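Local coordinates for protein geranyltranstransferase (Enterococcus faecalis, PDB 3P8L) that probably catalyses the magnesium-dependent condensation of isopentenyl diphosphate with geranyl diphosphate to give farnesyl diphosphate in isoprenoid biosynthesis, at residues Ala275-Ile280 and His291-Leu296; Val181-Thr186 and Phe214-Gly219. All coordinates share one frame; numbering follows the deposited sequence.

Helix 205-230 joins the two contacts. Its residues 214-219 form one half of contact 2, facing helix 175-200, while Phe-214 packs on both helices of contact 1 and Tyr-218 on helix 289-298. There Phe-214 CD1 lies 3.7 Å from Leu-277 CD2, and its CE1 is 3.6 Å from Leu-296 CD2. The centres of the contacts are about 16 Å apart. Contact 1 is buried C-terminal packing, centred about 17 Å from the centre of the chain; contact 2 is partly buried and more central, at about 10 Å. It is also the one nearer the probable catalytic apparatus, since Lys-185 makes a weak, long ion pair with Asp-91, in the first aspartate-rich motif of this family.

Contact 1 (Ala275-Ile280 and His291-Leu296); sequences AVLEKI and HLANLL
Leu-277 is the first residue of 275-280 to meet 291-296, and nearly everything that 275-280 gives to the contact comes from its two methyls. With CG anti to the carbonyl carbon (chi1 -67°), the fork of the isobutyl group divides between neighbouring residues, Leu-292 and Ala-293. One branch, CD1, comes down on the backbone of the facing helix, 3.5 Å from Ala-293 N, and also touches the methyl of Ala-293, CD1 to CB 4.0 Å. The other, CD2, lies against Leu-292, 3.7 Å from its CB and 3.8 Å from its CD1. The two leucine side chains cross at about a right angle, so a branch of one rests on the stem of the other. Towards the C-terminal end of 291-296, Leu-296 CD2 makes a looser approach to CD1 of Leu-277, at 4.3 Å; Leu-296 also packs on Leu-270 and Ser-274. One turn on, Ile-280 also starts toward the partner helix but spends its bulk elsewhere, packing on Leu-210, Leu-211, Phe-65 and Phe-287.

The short segments run antiparallel, 178° between their directions, and their axes come within 10.5 Å. Ala-293 suits the point where the CA atoms come nearest, opposite Leu-277, because its short side chain leaves the backbone accessible to a leucine methyl. Phe-214 lies over the seam and also packs on Leu-292, making helix 205-230 part of the same hydrophobic core. No hydrogen bond or charge pair links the two segments: their association rests on dispersion forces and on keeping leucine surface from water.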
ATOM      1  N   ALA A 275     -14.711  30.341  -8.289  1.00 57.19           N
ATOM      2  CA  ALA A 275     -13.692  31.255  -8.796  1.00 57.71           C
ATOM      3  C   ALA A 275     -12.569  30.474  -9.460  1.00 60.48           C
ATOM      4  O   ALA A 275     -12.072  30.886 -10.514  1.00 60.95           O
ATOM      5  CB  ALA A 275     -13.154  32.154  -7.686  1.00 57.44           C
ATOM      6  N   VAL A 276     -12.203  29.330  -8.872  1.00 56.62           N
ATOM      7  CA  VAL A 276     -11.195  28.449  -9.480  1.00 54.07           C
ATOM      8  C   VAL A 276     -11.653  27.845 -10.830  1.00 52.54           C
ATOM      9  O   VAL A 276     -10.877  27.814 -11.791  1.00 53.46           O
ATOM     10  CB  VAL A 276     -10.686  27.358  -8.485  1.00 54.66           C
ATOM     11  CG1 VAL A 276      -9.872  26.312  -9.200  1.00 48.55           C
ATOM     12  CG2 VAL A 276      -9.827  27.994  -7.408  1.00 52.58           C
ATOM     13  N   LEU A 277     -12.905  27.392 -10.903  1.00 51.45           N
ATOM     14  CA  LEU A 277     -13.455  26.838 -12.149  1.00 53.47           C
ATOM     15  C   LEU A 277     -13.559  27.897 -13.254  1.00 54.50           C
ATOM     16  O   LEU A 277     -13.315  27.601 -14.435  1.00 50.39           O
ATOM     17  CB  LEU A 277     -14.830  26.198 -11.911  1.00 54.94           C
ATOM     18  CG  LEU A 277     -14.927  24.939 -11.038  1.00 63.85           C
ATOM     19  CD1 LEU A 277     -16.380  24.549 -10.880  1.00 51.92           C
ATOM     20  CD2 LEU A 277     -14.113  23.768 -11.606  1.00 52.71           C
ATOM     21  N   GLU A 278     -13.929  29.115 -12.861  1.00 57.53           N
ATOM     22  CA  GLU A 278     -13.876  30.281 -13.745  1.00 61.58           C
ATOM     23  C   GLU A 278     -12.485  30.433 -14.372  1.00 62.23           C
ATOM     24  O   GLU A 278     -12.371  30.519 -15.599  1.00 60.43           O
ATOM     25  CB  GLU A 278     -14.288  31.549 -12.986  1.00 67.68           C
ATOM     26  CG  GLU A 278     -14.286  32.824 -13.827  1.00 84.31           C
ATOM     27  CD  GLU A 278     -15.025  32.660 -15.147  1.00 95.30           C
ATOM     28  OE1 GLU A 278     -14.363  32.720 -16.207  1.00 96.29           O
ATOM     29  OE2 GLU A 278     -16.258  32.447 -15.120  1.00100.97           O
ATOM     30  N   LYS A 279     -11.438  30.411 -13.536  1.00 61.00           N
ATOM     31  CA  LYS A 279     -10.052  30.488 -14.019  1.00 61.85           C
ATOM     32  C   LYS A 279      -9.679  29.354 -14.970  1.00 60.45           C
ATOM     33  O   LYS A 279      -8.939  29.580 -15.929  1.00 61.66           O
ATOM     34  CB  LYS A 279      -9.035  30.565 -12.869  1.00 63.16           C
ATOM     35  CG  LYS A 279      -9.077  31.850 -12.054  1.00 72.68           C
ATOM     36  CD  LYS A 279      -7.863  31.959 -11.131  1.00 78.31           C
ATOM     37  CE  LYS A 279      -8.271  32.400  -9.730  1.00 84.84           C
ATOM     38  NZ  LYS A 279      -8.829  33.784  -9.690  1.00 88.54           N
ATOM     39  N   ILE A 280     -10.190  28.147 -14.713  1.00 59.59           N
ATOM     40  CA  ILE A 280      -9.961  27.000 -15.614  1.00 58.08           C
ATOM     41  C   ILE A 280     -10.678  27.182 -16.958  1.00 59.45           C
ATOM     42  O   ILE A 280     -10.118  26.878 -18.023  1.00 62.63           O
ATOM     43  CB  ILE A 280     -10.379  25.627 -14.966  1.00 56.95           C
ATOM     44  CG1 ILE A 280      -9.531  25.329 -13.725  1.00 60.19           C
ATOM     45  CG2 ILE A 280     -10.235  24.486 -15.961  1.00 47.19           C
ATOM     46  CD1 ILE A 280     -10.069  24.188 -12.836  1.00 51.26           C
ATOM     47  N   HIS A 291     -20.086  20.041 -14.899  1.00 44.59           N
ATOM     48  CA  HIS A 291     -19.721  18.791 -14.237  1.00 47.43           C
ATOM     49  C   HIS A 291     -19.111  19.045 -12.856  1.00 47.48           C
ATOM     50  O   HIS A 291     -19.599  18.525 -11.855  1.00 44.00           O
ATOM     51  CB  HIS A 291     -18.811  17.936 -15.113  1.00 41.32           C
ATOM     52  CG  HIS A 291     -19.546  17.192 -16.176  1.00 49.37           C
ATOM     53  ND1 HIS A 291     -20.398  16.147 -15.890  1.00 54.80           N
ATOM     54  CD2 HIS A 291     -19.577  17.351 -17.521  1.00 43.01           C
ATOM     55  CE1 HIS A 291     -20.915  15.686 -17.016  1.00 56.05           C
ATOM     56  NE2 HIS A 291     -20.425  16.393 -18.019  1.00 46.75           N
ATOM     57  N   LEU A 292     -18.092  19.891 -12.809  1.00 44.63           N
ATOM     58  CA  LEU A 292     -17.476  20.229 -11.541  1.00 48.29           C
ATOM     59  C   LEU A 292     -18.264  21.253 -10.717  1.00 49.74           C
ATOM     60  O   LEU A 292     -18.321  21.124  -9.492  1.00 45.37           O
ATOM     61  CB  LEU A 292     -16.018  20.640 -11.744  1.00 48.53           C
ATOM     62  CG  LEU A 292     -15.066  19.514 -12.171  1.00 48.24           C
ATOM     63  CD1 LEU A 292     -13.668  20.058 -12.443  1.00 48.23           C
ATOM     64  CD2 LEU A 292     -15.008  18.432 -11.114  1.00 40.11           C
ATOM     65  N   ALA A 293     -18.899  22.232 -11.380  1.00 45.64           N
ATOM     66  CA  ALA A 293     -19.771  23.207 -10.688  1.00 46.19           C
ATOM     67  C   ALA A 293     -20.961  22.586  -9.961  1.00 47.72           C
ATOM     68  O   ALA A 293     -21.308  23.037  -8.864  1.00 46.62           O
ATOM     69  CB  ALA A 293     -20.250  24.311 -11.640  1.00 48.63           C
ATOM     70  N   ASN A 294     -21.582  21.568 -10.564  1.00 44.04           N
ATOM     71  CA  ASN A 294     -22.714  20.861  -9.952  0.50 49.99           C
ATOM     72  C   ASN A 294     -22.320  20.145  -8.654  1.00 49.35           C
ATOM     73  O   ASN A 294     -23.094  20.089  -7.704  1.00 49.57           O
ATOM     74  CB  ASN A 294     -23.334  19.863 -10.942  0.50 48.03           C
ATOM     75  CG  ASN A 294     -24.342  18.939 -10.291  0.50 51.66           C
ATOM     76  OD1 ASN A 294     -25.439  19.357  -9.932  0.50 55.37           O
ATOM     77  ND2 ASN A 294     -23.967  17.675 -10.129  0.50 60.27           N
ATOM     78  N   LEU A 295     -21.114  19.583  -8.629  1.00 48.78           N
ATOM     79  CA  LEU A 295     -20.617  18.933  -7.402  1.00 53.88           C
ATOM     80  C   LEU A 295     -20.463  19.939  -6.259  1.00 53.23           C
ATOM     81  O   LEU A 295     -20.772  19.633  -5.111  1.00 53.26           O
ATOM     82  CB  LEU A 295     -19.307  18.177  -7.657  1.00 56.92           C
ATOM     83  CG  LEU A 295     -19.422  16.913  -8.527  1.00 60.00           C
ATOM     84  CD1 LEU A 295     -18.056  16.371  -8.819  1.00 62.89           C
ATOM     85  CD2 LEU A 295     -20.293  15.831  -7.899  1.00 62.54           C
ATOM     86  N   LEU A 296     -20.015  21.145  -6.601  1.00 56.71           N
ATOM     87  CA  LEU A 296     -19.999  22.279  -5.675  1.00 60.46           C
ATOM     88  C   LEU A 296     -21.407  22.705  -5.233  1.00 61.84           C
ATOM     89  O   LEU A 296     -21.642  22.900  -4.038  1.00 64.56           O
ATOM     90  CB  LEU A 296     -19.286  23.453  -6.333  1.00 63.10           C
ATOM     91  CG  LEU A 296     -18.086  24.065  -5.641  1.00 65.03           C
ATOM     92  CD1 LEU A 296     -17.169  23.002  -5.060  1.00 64.22           C
ATOM     93  CD2 LEU A 296     -17.382  24.872  -6.696  1.00 62.05           C
TER

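Contact 2 (Val181-Thr186 and Phe214-Gly219); sequences VHEKKT and FAHHYG
Glu-183 points its carboxylate at the edge of the His-216 imidazole. OE1 stands near the ring plane, 3.6 Å from CE1 and 4.0 Å from ND1, whereas the carboxylate itself is turned 83° from the ring. Both side chains start off to one side of the contact and bend back to meet. In Glu-183, CG is anti to the backbone N (chi1 -154°) and the chain beyond it is extended, giving the reach that lets a glutamate at the solvent-exposed side of the helix pair come to the ring. The His-216 ring also has CE1 of its neighbour His-217 at an edge, in its plane, and touches Glu-191 farther along helix 175-200.

Deeper in, Thr-186 faces Gly-219. Their CA atoms are 6.9 Å apart, a spacing helped by a glycine, which puts no side chain into the interface. Threonine suits the place because its two branches divide: OG1 hydrogen-bonds to Gln-223 NE2, one turn farther along helix 205-230, while the methyl CG2 lies loosely near the glycine carbonyl, 4.5 Å from Gly-219 O. Helix 175-200 has a wider pi-type turn at 183-186.

Glu-183 and His-216 form no hydrogen bond, so their attraction would be mainly electrostatic: a carboxylate oxygen beside the polarised edge of an imidazole, likely strengthened if the ring were protonated.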
ATOM      1  N   VAL A 181      -5.070  18.871   9.926  1.00 55.58           N
ATOM      2  CA  VAL A 181      -5.520  17.491  10.107  1.00 57.46           C
ATOM      3  C   VAL A 181      -6.483  17.082   8.983  1.00 55.42           C
ATOM      4  O   VAL A 181      -6.262  16.057   8.333  1.00 53.17           O
ATOM      5  CB  VAL A 181      -6.128  17.248  11.515  1.00 53.33           C
ATOM      6  CG1 VAL A 181      -6.944  15.946  11.562  1.00 62.32           C
ATOM      7  CG2 VAL A 181      -5.023  17.198  12.557  1.00 52.25           C
ATOM      8  N   HIS A 182      -7.511  17.902   8.733  1.00 49.78           N
ATOM      9  CA  HIS A 182      -8.503  17.609   7.688  1.00 52.71           C
ATOM     10  C   HIS A 182      -7.860  17.550   6.313  1.00 48.24           C
ATOM     11  O   HIS A 182      -8.209  16.696   5.507  1.00 46.85           O
ATOM     12  CB  HIS A 182      -9.655  18.625   7.681  1.00 48.59           C
ATOM     13  CG  HIS A 182     -10.624  18.455   8.815  1.00 69.02           C
ATOM     14  ND1 HIS A 182     -10.654  17.331   9.615  1.00 79.29           N
ATOM     15  CD2 HIS A 182     -11.623  19.258   9.259  1.00 79.17           C
ATOM     16  CE1 HIS A 182     -11.617  17.456  10.513  1.00 86.82           C
ATOM     17  NE2 HIS A 182     -12.221  18.616  10.317  1.00 88.66           N
ATOM     18  N   GLU A 183      -6.909  18.449   6.075  1.00 45.15           N
ATOM     19  CA  GLU A 183      -6.170  18.524   4.820  1.00 49.38           C
ATOM     20  C   GLU A 183      -5.395  17.249   4.501  1.00 48.23           C
ATOM     21  O   GLU A 183      -5.268  16.864   3.335  1.00 45.55           O
ATOM     22  CB  GLU A 183      -5.180  19.675   4.904  1.00 53.13           C
ATOM     23  CG  GLU A 183      -4.785  20.300   3.600  1.00 64.68           C
ATOM     24  CD  GLU A 183      -4.242  21.702   3.826  1.00 86.77           C
ATOM     25  OE1 GLU A 183      -5.018  22.578   4.277  1.00 84.96           O
ATOM     26  OE2 GLU A 183      -3.037  21.921   3.577  1.00 94.58           O
ATOM     27  N   LYS A 184      -4.835  16.616   5.525  1.00 47.13           N
ATOM     28  CA  LYS A 184      -4.082  15.379   5.292  1.00 49.97           C
ATOM     29  C   LYS A 184      -5.004  14.161   5.299  1.00 46.35           C
ATOM     30  O   LYS A 184      -4.912  13.318   4.416  1.00 49.85           O
ATOM     31  CB  LYS A 184      -2.922  15.218   6.281  1.00 51.50           C
ATOM     32  CG  LYS A 184      -1.760  16.192   6.038  1.00 59.56           C
ATOM     33  CD  LYS A 184      -0.597  15.960   7.004  1.00 73.05           C
ATOM     34  CE  LYS A 184      -0.870  16.515   8.407  1.00 81.19           C
ATOM     35  NZ  LYS A 184      -0.775  18.003   8.459  1.00 83.82           N
ATOM     36  N   LYS A 185      -5.923  14.108   6.257  1.00 45.11           N
ATOM     37  CA  LYS A 185      -6.797  12.944   6.447  1.00 46.46           C
ATOM     38  C   LYS A 185      -7.874  12.794   5.350  1.00 45.52           C
ATOM     39  O   LYS A 185      -8.201  11.679   4.944  1.00 44.13           O
ATOM     40  CB  LYS A 185      -7.459  13.032   7.821  1.00 43.43           C
ATOM     41  CG  LYS A 185      -8.250  11.813   8.278  1.00 49.09           C
ATOM     42  CD  LYS A 185      -9.249  12.223   9.354  1.00 58.23           C
ATOM     43  CE  LYS A 185      -9.680  11.063  10.246  1.00 61.34           C
ATOM     44  NZ  LYS A 185     -10.671  10.168   9.591  1.00 65.16           N
ATOM     45  N   THR A 186      -8.420  13.920   4.895  1.00 38.97           N
ATOM     46  CA  THR A 186      -9.521  13.949   3.935  1.00 42.49           C
ATOM     47  C   THR A 186      -9.111  14.655   2.636  1.00 42.55           C
ATOM     48  O   THR A 186      -9.370  14.157   1.546  1.00 42.42           O
ATOM     49  CB  THR A 186     -10.760  14.655   4.544  1.00 42.37           C
ATOM     50  OG1 THR A 186     -11.145  13.990   5.754  1.00 52.99           O
ATOM     51  CG2 THR A 186     -11.951  14.685   3.573  1.00 47.62           C
ATOM     52  N   PHE A 214      -9.169  23.636  -6.566  1.00 37.80           N
ATOM     53  CA  PHE A 214     -10.576  23.231  -6.542  1.00 42.93           C
ATOM     54  C   PHE A 214     -10.822  22.110  -5.525  1.00 39.63           C
ATOM     55  O   PHE A 214     -11.759  22.191  -4.732  1.00 45.54           O
ATOM     56  CB  PHE A 214     -11.046  22.768  -7.925  1.00 44.55           C
ATOM     57  CG  PHE A 214     -12.459  22.265  -7.934  1.00 47.10           C
ATOM     58  CD1 PHE A 214     -13.522  23.152  -8.046  1.00 48.83           C
ATOM     59  CD2 PHE A 214     -12.732  20.902  -7.811  1.00 41.32           C
ATOM     60  CE1 PHE A 214     -14.843  22.687  -8.053  1.00 52.92           C
ATOM     61  CE2 PHE A 214     -14.038  20.430  -7.806  1.00 41.90           C
ATOM     62  CZ  PHE A 214     -15.104  21.327  -7.940  1.00 47.09           C
ATOM     63  N   ALA A 215      -9.985  21.072  -5.570  1.00 43.98           N
ATOM     64  CA  ALA A 215     -10.102  19.924  -4.646  1.00 39.81           C
ATOM     65  C   ALA A 215      -9.987  20.347  -3.200  1.00 40.91           C
ATOM     66  O   ALA A 215     -10.785  19.919  -2.356  1.00 41.00           O
ATOM     67  CB  ALA A 215      -9.042  18.890  -4.961  1.00 34.87           C
ATOM     68  N   HIS A 216      -9.005  21.207  -2.923  1.00 47.18           N
ATOM     69  CA  HIS A 216      -8.850  21.793  -1.593  1.00 50.23           C
ATOM     70  C   HIS A 216     -10.132  22.470  -1.109  1.00 47.97           C
ATOM     71  O   HIS A 216     -10.570  22.226   0.008  1.00 50.11           O
ATOM     72  CB  HIS A 216      -7.669  22.774  -1.538  1.00 53.09           C
ATOM     73  CG  HIS A 216      -7.629  23.588  -0.281  1.00 64.10           C
ATOM     74  ND1 HIS A 216      -7.091  23.112   0.895  1.00 71.89           N
ATOM     75  CD2 HIS A 216      -8.068  24.842  -0.014  1.00 71.83           C
ATOM     76  CE1 HIS A 216      -7.197  24.039   1.832  1.00 76.99           C
ATOM     77  NE2 HIS A 216      -7.789  25.098   1.307  1.00 76.30           N
ATOM     78  N   HIS A 217     -10.748  23.295  -1.957  1.00 46.96           N
ATOM     79  CA  HIS A 217     -11.978  23.971  -1.563  1.00 44.23           C
ATOM     80  C   HIS A 217     -13.133  22.976  -1.473  1.00 49.49           C
ATOM     81  O   HIS A 217     -13.885  22.992  -0.489  1.00 45.84           O
ATOM     82  CB  HIS A 217     -12.305  25.160  -2.488  1.00 45.76           C
ATOM     83  CG  HIS A 217     -11.232  26.211  -2.513  1.00 48.01           C
ATOM     84  ND1 HIS A 217     -10.826  26.882  -1.380  1.00 49.91           N
ATOM     85  CD2 HIS A 217     -10.474  26.695  -3.527  1.00 51.87           C
ATOM     86  CE1 HIS A 217      -9.856  27.722  -1.692  1.00 57.19           C
ATOM     87  NE2 HIS A 217      -9.623  27.629  -2.988  1.00 56.32           N
ATOM     88  N   TYR A 218     -13.248  22.093  -2.467  1.00 43.62           N
ATOM     89  CA  TYR A 218     -14.259  21.021  -2.412  1.00 44.22           C
ATOM     90  C   TYR A 218     -14.162  20.213  -1.123  1.00 34.11           C
ATOM     91  O   TYR A 218     -15.162  20.029  -0.434  1.00 40.71           O
ATOM     92  CB  TYR A 218     -14.174  20.063  -3.620  1.00 42.06           C
ATOM     93  CG  TYR A 218     -15.303  19.051  -3.582  1.00 45.84           C
ATOM     94  CD1 TYR A 218     -16.560  19.377  -4.088  1.00 47.34           C
ATOM     95  CD2 TYR A 218     -15.134  17.790  -2.996  1.00 45.69           C
ATOM     96  CE1 TYR A 218     -17.619  18.466  -4.037  1.00 49.95           C
ATOM     97  CE2 TYR A 218     -16.189  16.884  -2.926  1.00 51.55           C
ATOM     98  CZ  TYR A 218     -17.424  17.228  -3.456  1.00 51.97           C
ATOM     99  OH  TYR A 218     -18.475  16.348  -3.390  1.00 54.25           O
ATOM    100  N   GLY A 219     -12.945  19.756  -0.817  1.00 40.50           N
ATOM    101  CA  GLY A 219     -12.673  18.849   0.310  1.00 45.73           C
ATOM    102  C   GLY A 219     -12.951  19.466   1.663  1.00 50.63           C
ATOM    103  O   GLY A 219     -13.432  18.791   2.577  1.00 52.64           O
TER